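Local coordinates for protein putative acetamidase/formamidase (Yersinia enterocolitica subsp. palearctica serotype O:3, PDB 5UBU) that probably hydrolyses carbon-nitrogen bonds other than peptide bonds in linear amides, and here holds two sodium ions, at residues L164-P177 with A211-Q225. Numbering follows the deposited sequence.
With NA (sodium ion), chain G; NA (sodium ion), chain H.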
loop_
_atom_site.group_PDB
_atom_site.type_symbol
_atom_site.label_atom_id
_atom_site.label_comp_id
_atom_site.label_asym_id
_atom_site.label_seq_id
_atom_site.Cartn_x
_atom_site.Cartn_y
_atom_site.Cartn_z
ATOM N N LEU B 164 28.422 -18.616 -3.258
ATOM C CA LEU B 164 28.256 -17.190 -2.976
ATOM C C LEU B 164 29.325 -16.658 -2.028
ATOM O O LEU B 164 29.817 -17.403 -1.168
ATOM C CB LEU B 164 26.891 -16.951 -2.343
ATOM C CG LEU B 164 25.700 -17.560 -3.067
ATOM C CD1 LEU B 164 24.432 -17.268 -2.275
ATOM C CD2 LEU B 164 25.636 -17.038 -4.504
ATOM N N PRO B 165 29.702 -15.371 -2.181
ATOM C CA PRO B 165 30.680 -14.826 -1.244
ATOM C C PRO B 165 30.071 -14.668 0.147
ATOM O O PRO B 165 28.864 -14.474 0.287
ATOM C CB PRO B 165 31.018 -13.447 -1.829
ATOM C CG PRO B 165 30.593 -13.505 -3.250
ATOM C CD PRO B 165 29.421 -14.438 -3.285
ATOM N N TYR B 166 30.916 -14.753 1.161
ATOM C CA TYR B 166 30.498 -14.599 2.547
ATOM C C TYR B 166 30.446 -13.107 2.877
ATOM O O TYR B 166 31.477 -12.465 3.050
ATOM C CB TYR B 166 31.474 -15.358 3.464
ATOM C CG TYR B 166 31.219 -15.222 4.946
ATOM C CD1 TYR B 166 30.148 -15.881 5.554
ATOM C CD2 TYR B 166 32.085 -14.483 5.758
ATOM C CE1 TYR B 166 29.920 -15.765 6.923
ATOM C CE2 TYR B 166 31.865 -14.367 7.119
ATOM C CZ TYR B 166 30.782 -15.006 7.694
ATOM O OH TYR B 166 30.559 -14.886 9.041
ATOM N N LYS B 167 29.230 -12.557 2.900
ATOM C CA LYS B 167 28.985 -11.147 3.225
ATOM C C LYS B 167 28.046 -11.133 4.424
ATOM O O LYS B 167 26.849 -10.905 4.278
ATOM C CB LYS B 167 28.336 -10.429 2.040
ATOM C CG LYS B 167 29.194 -10.348 0.782
ATOM C CD LYS B 167 30.373 -9.382 0.907
ATOM C CE LYS B 167 29.895 -7.935 0.929
ATOM N NZ LYS B 167 29.129 -7.585 -0.317
ATOM N N PRO B 168 28.583 -11.382 5.620
ATOM C CA PRO B 168 27.720 -11.433 6.785
ATOM C C PRO B 168 27.206 -10.074 7.260
ATOM O O PRO B 168 27.813 -9.039 6.975
ATOM C CB PRO B 168 28.627 -12.044 7.849
ATOM C CG PRO B 168 29.972 -11.511 7.494
ATOM C CD PRO B 168 30.002 -11.519 5.992
ATOM N N HIS B 169 26.073 -10.105 7.955
ATOM C CA HIS B 169 25.461 -8.906 8.524
ATOM C C HIS B 169 24.431 -9.321 9.555
ATOM O O HIS B 169 23.951 -10.458 9.554
ATOM C CB HIS B 169 24.795 -8.044 7.459
ATOM C CG HIS B 169 23.659 -8.716 6.761
ATOM N ND1 HIS B 169 23.847 -9.541 5.673
ATOM C CD2 HIS B 169 22.323 -8.682 6.984
ATOM C CE1 HIS B 169 22.680 -9.999 5.263
ATOM N NE2 HIS B 169 21.735 -9.490 6.037
ATOM N N ILE B 170 24.096 -8.383 10.430
ATOM C CA ILE B 170 23.121 -8.601 11.485
ATOM C C ILE B 170 21.726 -8.222 11.005
ATOM O O ILE B 170 21.501 -7.130 10.501
ATOM C CB ILE B 170 23.503 -7.791 12.744
ATOM C CG1 ILE B 170 24.803 -8.339 13.358
ATOM C CG2 ILE B 170 22.388 -7.817 13.782
ATOM C CD1 ILE B 170 24.703 -9.756 13.894
ATOM N N GLY B 171 20.794 -9.147 11.172
ATOM C CA GLY B 171 19.411 -8.939 10.774
ATOM C C GLY B 171 18.633 -8.163 11.816
ATOM O O GLY B 171 17.834 -7.304 11.464
ATOM N N THR B 172 18.860 -8.475 13.091
ATOM C CA THR B 172 18.172 -7.801 14.197
ATOM C C THR B 172 19.133 -7.081 15.139
ATOM O O THR B 172 19.856 -7.715 15.892
ATOM C CB THR B 172 17.332 -8.778 15.058
ATOM O OG1 THR B 172 18.187 -9.769 15.644
ATOM C CG2 THR B 172 16.249 -9.462 14.229
ATOM N N LEU B 173 19.132 -5.758 15.076
ATOM C CA LEU B 173 19.961 -4.920 15.934
ATOM C C LEU B 173 19.006 -3.861 16.473
ATOM O O LEU B 173 18.390 -3.131 15.705
ATOM C CB LEU B 173 21.111 -4.284 15.151
ATOM C CG LEU B 173 22.101 -3.460 15.984
ATOM C CD1 LEU B 173 22.771 -4.332 17.047
ATOM C CD2 LEU B 173 23.150 -2.789 15.105
ATOM N N SER B 174 18.870 -3.769 17.791
ATOM C CA SER B 174 17.919 -2.812 18.351
ATOM C C SER B 174 18.160 -2.384 19.782
ATOM O O SER B 174 19.009 -2.925 20.480
ATOM C CB SER B 174 16.521 -3.439 18.278
ATOM O OG SER B 174 16.483 -4.665 18.973
ATOM N N VAL B 175 17.395 -1.375 20.184
ATOM C CA VAL B 175 17.402 -0.864 21.549
ATOM C C VAL B 175 15.948 -0.897 22.019
ATOM O O VAL B 175 15.030 -0.926 21.202
ATOM C CB VAL B 175 18.026 0.534 21.674
ATOM C CG1 VAL B 175 19.521 0.459 21.444
ATOM C CG2 VAL B 175 17.379 1.524 20.721
ATOM N N SER B 176 15.738 -0.912 23.326
ATOM C CA SER B 176 14.385 -0.974 23.871
ATOM C C SER B 176 13.540 0.273 23.663
ATOM O O SER B 176 14.061 1.377 23.675
ATOM C CB SER B 176 14.435 -1.226 25.376
ATOM O OG SER B 176 13.134 -1.176 25.943
ATOM N N PRO B 177 12.228 0.081 23.410
ATOM C CA PRO B 177 11.319 1.210 23.369
ATOM C C PRO B 177 11.167 1.725 24.803
ATOM O O PRO B 177 11.627 1.072 25.737
ATOM C CB PRO B 177 10.006 0.590 22.894
ATOM C CG PRO B 177 10.417 -0.552 22.059
ATOM C CD PRO B 177 11.677 -1.079 22.676
ATOM N N ALA B 211 14.971 4.187 26.590
ATOM C CA ALA B 211 14.885 3.531 27.895
ATOM C C ALA B 211 16.221 3.705 28.618
ATOM O O ALA B 211 17.277 3.670 27.982
ATOM C CB ALA B 211 14.572 2.059 27.734
ATOM N N PRO B 212 16.182 3.897 29.953
ATOM C CA PRO B 212 17.446 4.076 30.671
ATOM C C PRO B 212 18.382 2.889 30.456
ATOM O O PRO B 212 17.950 1.743 30.542
ATOM C CB PRO B 212 17.014 4.180 32.140
ATOM C CG PRO B 212 15.585 4.584 32.100
ATOM C CD PRO B 212 15.015 3.980 30.857
ATOM N N GLY B 213 19.645 3.180 30.156
ATOM C CA GLY B 213 20.662 2.160 29.917
ATOM C C GLY B 213 20.737 1.702 28.475
ATOM O O GLY B 213 21.614 0.906 28.120
ATOM N N GLY B 214 19.826 2.191 27.636
ATOM C CA GLY B 214 19.812 1.814 26.228
ATOM C C GLY B 214 19.093 0.505 25.959
ATOM O O GLY B 214 18.096 0.479 25.218
ATOM N N ARG B 215 19.593 -0.575 26.564
ATOM C CA ARG B 215 19.024 -1.919 26.380
ATOM C C ARG B 215 19.221 -2.398 24.947
ATOM O O ARG B 215 18.277 -2.499 24.177
ATOM C CB ARG B 215 17.549 -1.984 26.810
ATOM C CG ARG B 215 17.381 -1.961 28.311
ATOM C CD ARG B 215 15.923 -1.870 28.719
ATOM N NE ARG B 215 15.803 -2.324 30.105
ATOM C CZ ARG B 215 15.506 -3.576 30.483
ATOM N NH1 ARG B 215 15.229 -4.534 29.595
ATOM N NH2 ARG B 215 15.452 -3.871 31.772
ATOM N N LEU B 216 20.475 -2.682 24.614
ATOM C CA LEU B 216 20.851 -3.140 23.280
ATOM C C LEU B 216 20.599 -4.633 23.101
ATOM O O LEU B 216 20.989 -5.440 23.943
ATOM C CB LEU B 216 22.335 -2.853 23.019
ATOM C CG LEU B 216 22.939 -3.305 21.677
ATOM C CD1 LEU B 216 22.253 -2.631 20.499
ATOM C CD2 LEU B 216 24.436 -3.008 21.683
ATOM N N PHE B 217 19.948 -4.978 21.994
ATOM C CA PHE B 217 19.656 -6.362 21.638
ATOM C C PHE B 217 20.281 -6.653 20.281
ATOM O O PHE B 217 20.300 -5.788 19.397
ATOM C CB PHE B 217 18.151 -6.604 21.539
ATOM C CG PHE B 217 17.419 -6.489 22.838
ATOM C CD1 PHE B 217 16.961 -5.264 23.286
ATOM C CD2 PHE B 217 17.148 -7.629 23.593
ATOM C CE1 PHE B 217 16.256 -5.166 24.479
ATOM C CE2 PHE B 217 16.450 -7.544 24.784
ATOM C CZ PHE B 217 15.988 -6.312 25.227
ATOM N N ILE B 218 20.781 -7.868 20.108
ATOM C CA ILE B 218 21.411 -8.263 18.841
ATOM C C ILE B 218 21.086 -9.723 18.531
ATOM O O ILE B 218 20.785 -10.509 19.429
ATOM C CB ILE B 218 22.942 -7.998 18.880
ATOM C CG1 ILE B 218 23.581 -8.202 17.510
ATOM C CG2 ILE B 218 23.627 -8.869 19.941
ATOM C CD1 ILE B 218 25.047 -7.825 17.464
ATOM N N GLY B 219 21.104 -10.075 17.251
ATOM C CA GLY B 219 20.828 -11.457 16.835
ATOM C C GLY B 219 20.559 -11.607 15.363
ATOM O O GLY B 219 20.748 -10.669 14.599
ATOM N N ASP B 220 20.136 -12.807 14.972
ATOM C CA ASP B 220 19.786 -13.117 13.581
ATOM C C ASP B 220 20.904 -12.761 12.588
ATOM O O ASP B 220 20.756 -11.885 11.740
ATOM C CB ASP B 220 18.459 -12.416 13.230
ATOM C CG ASP B 220 17.933 -12.763 11.834
ATOM O OD1 ASP B 220 18.168 -13.875 11.302
ATOM O OD2 ASP B 220 17.237 -11.897 11.289
ATOM N N ALA B 221 22.030 -13.448 12.712
ATOM C CA ALA B 221 23.145 -13.226 11.811
ATOM C C ALA B 221 22.841 -13.882 10.459
ATOM O O ALA B 221 22.233 -14.960 10.410
ATOM C CB ALA B 221 24.418 -13.808 12.404
ATOM N N HIS B 222 23.227 -13.210 9.372
ATOM C CA HIS B 222 23.040 -13.739 8.017
ATOM C C HIS B 222 24.386 -13.866 7.334
ATOM O O HIS B 222 25.199 -12.959 7.417
ATOM C CB HIS B 222 22.182 -12.838 7.125
ATOM C CG HIS B 222 20.775 -12.670 7.579
ATOM N ND1 HIS B 222 20.076 -11.504 7.384
ATOM C CD2 HIS B 222 19.948 -13.499 8.256
ATOM C CE1 HIS B 222 18.857 -11.641 7.876
ATOM N NE2 HIS B 222 18.756 -12.838 8.421
ATOM N N ALA B 223 24.618 -14.985 6.654
ATOM C CA ALA B 223 25.876 -15.198 5.927
ATOM C C ALA B 223 25.867 -14.406 4.623
ATOM O O ALA B 223 26.914 -14.131 4.052
ATOM C CB ALA B 223 26.090 -16.677 5.646
ATOM N N CYS B 224 24.666 -14.067 4.165
ATOM C CA CYS B 224 24.447 -13.291 2.945
ATOM C C CYS B 224 22.963 -12.986 2.870
ATOM O O CYS B 224 22.189 -13.600 3.596
ATOM C CB CYS B 224 24.886 -14.092 1.713
ATOM S SG CYS B 224 24.171 -15.757 1.631
ATOM N N GLN B 225 22.563 -12.037 2.023
ATOM C CA GLN B 225 21.142 -11.702 1.848
ATOM C C GLN B 225 20.895 -10.832 0.630
ATOM O O GLN B 225 21.642 -9.885 0.369
ATOM C CB GLN B 225 20.562 -10.972 3.068
ATOM C CG GLN B 225 19.074 -10.624 2.948
ATOM C CD GLN B 225 18.586 -9.707 4.035
ATOM O OE1 GLN B 225 18.785 -9.959 5.219
ATOM N NE2 GLN B 225 17.916 -8.644 3.635
HETATM NA NA NA G . 17.007 -14.050 9.375
HETATM NA NA NA H . 15.537 -11.293 9.992
HETATM O O HOH W 1 16.422 2.531 24.637
HETATM O O HOH W 2 13.248 -12.288 8.491
#
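His169 and His222 face each other in an antiparallel beta ladder whose strands, 169-175 and 214-222, lie deep in the acetamidase/formamidase fold, the second of them carrying Asp220 and His222, ligands of a two-sodium site. Backbone bonds set the register: His169 and His222 exchange two, and Ser174 and Phe217 form another doubly bonded pair, with Phe217 N 2.7 Å from Ser174 O. Between them the chain turns a corner at Gly171, whose N donates to Asp220 O.

On one face of the ladder the side chains form an apolar layer. Ile170 CG2 meets Ile218 CG1 at 3.9 Å, the two branched chains crossing at about a right angle, while Leu173 CD1 touches both Ile218 and Leu216 CD1. Apolar residues suit this buried face: Ile170 and Ala221 pack on Met109 of strand 101-111, and Ile170, Leu216, Ile218 and Ala221 on strand 239-248.

Polar groups gather at the metals. Asp220 bridges the sodium ions: OD1 binds one at 2.3 Å and OD2 the other at 2.2 Å, with a longer reach to the first. Glu236 joins His222 at the first ion; Asn193 and Asp195 complete the protein ligands of the second. Behind His222 stands His169, its CG between backbone N and carbonyl carbon (chi1 63°), which brings one ring face over His222 CB, a CH-pi contact of 3.7 Å to the centroid. Gln225, tied through NE2 to Asp195 O, helps fix that ring: His169 NE2 donates to Gln225 OE1 at 3.1 Å, nearly straight and in the ring plane, but from above the amide carbonyl plane.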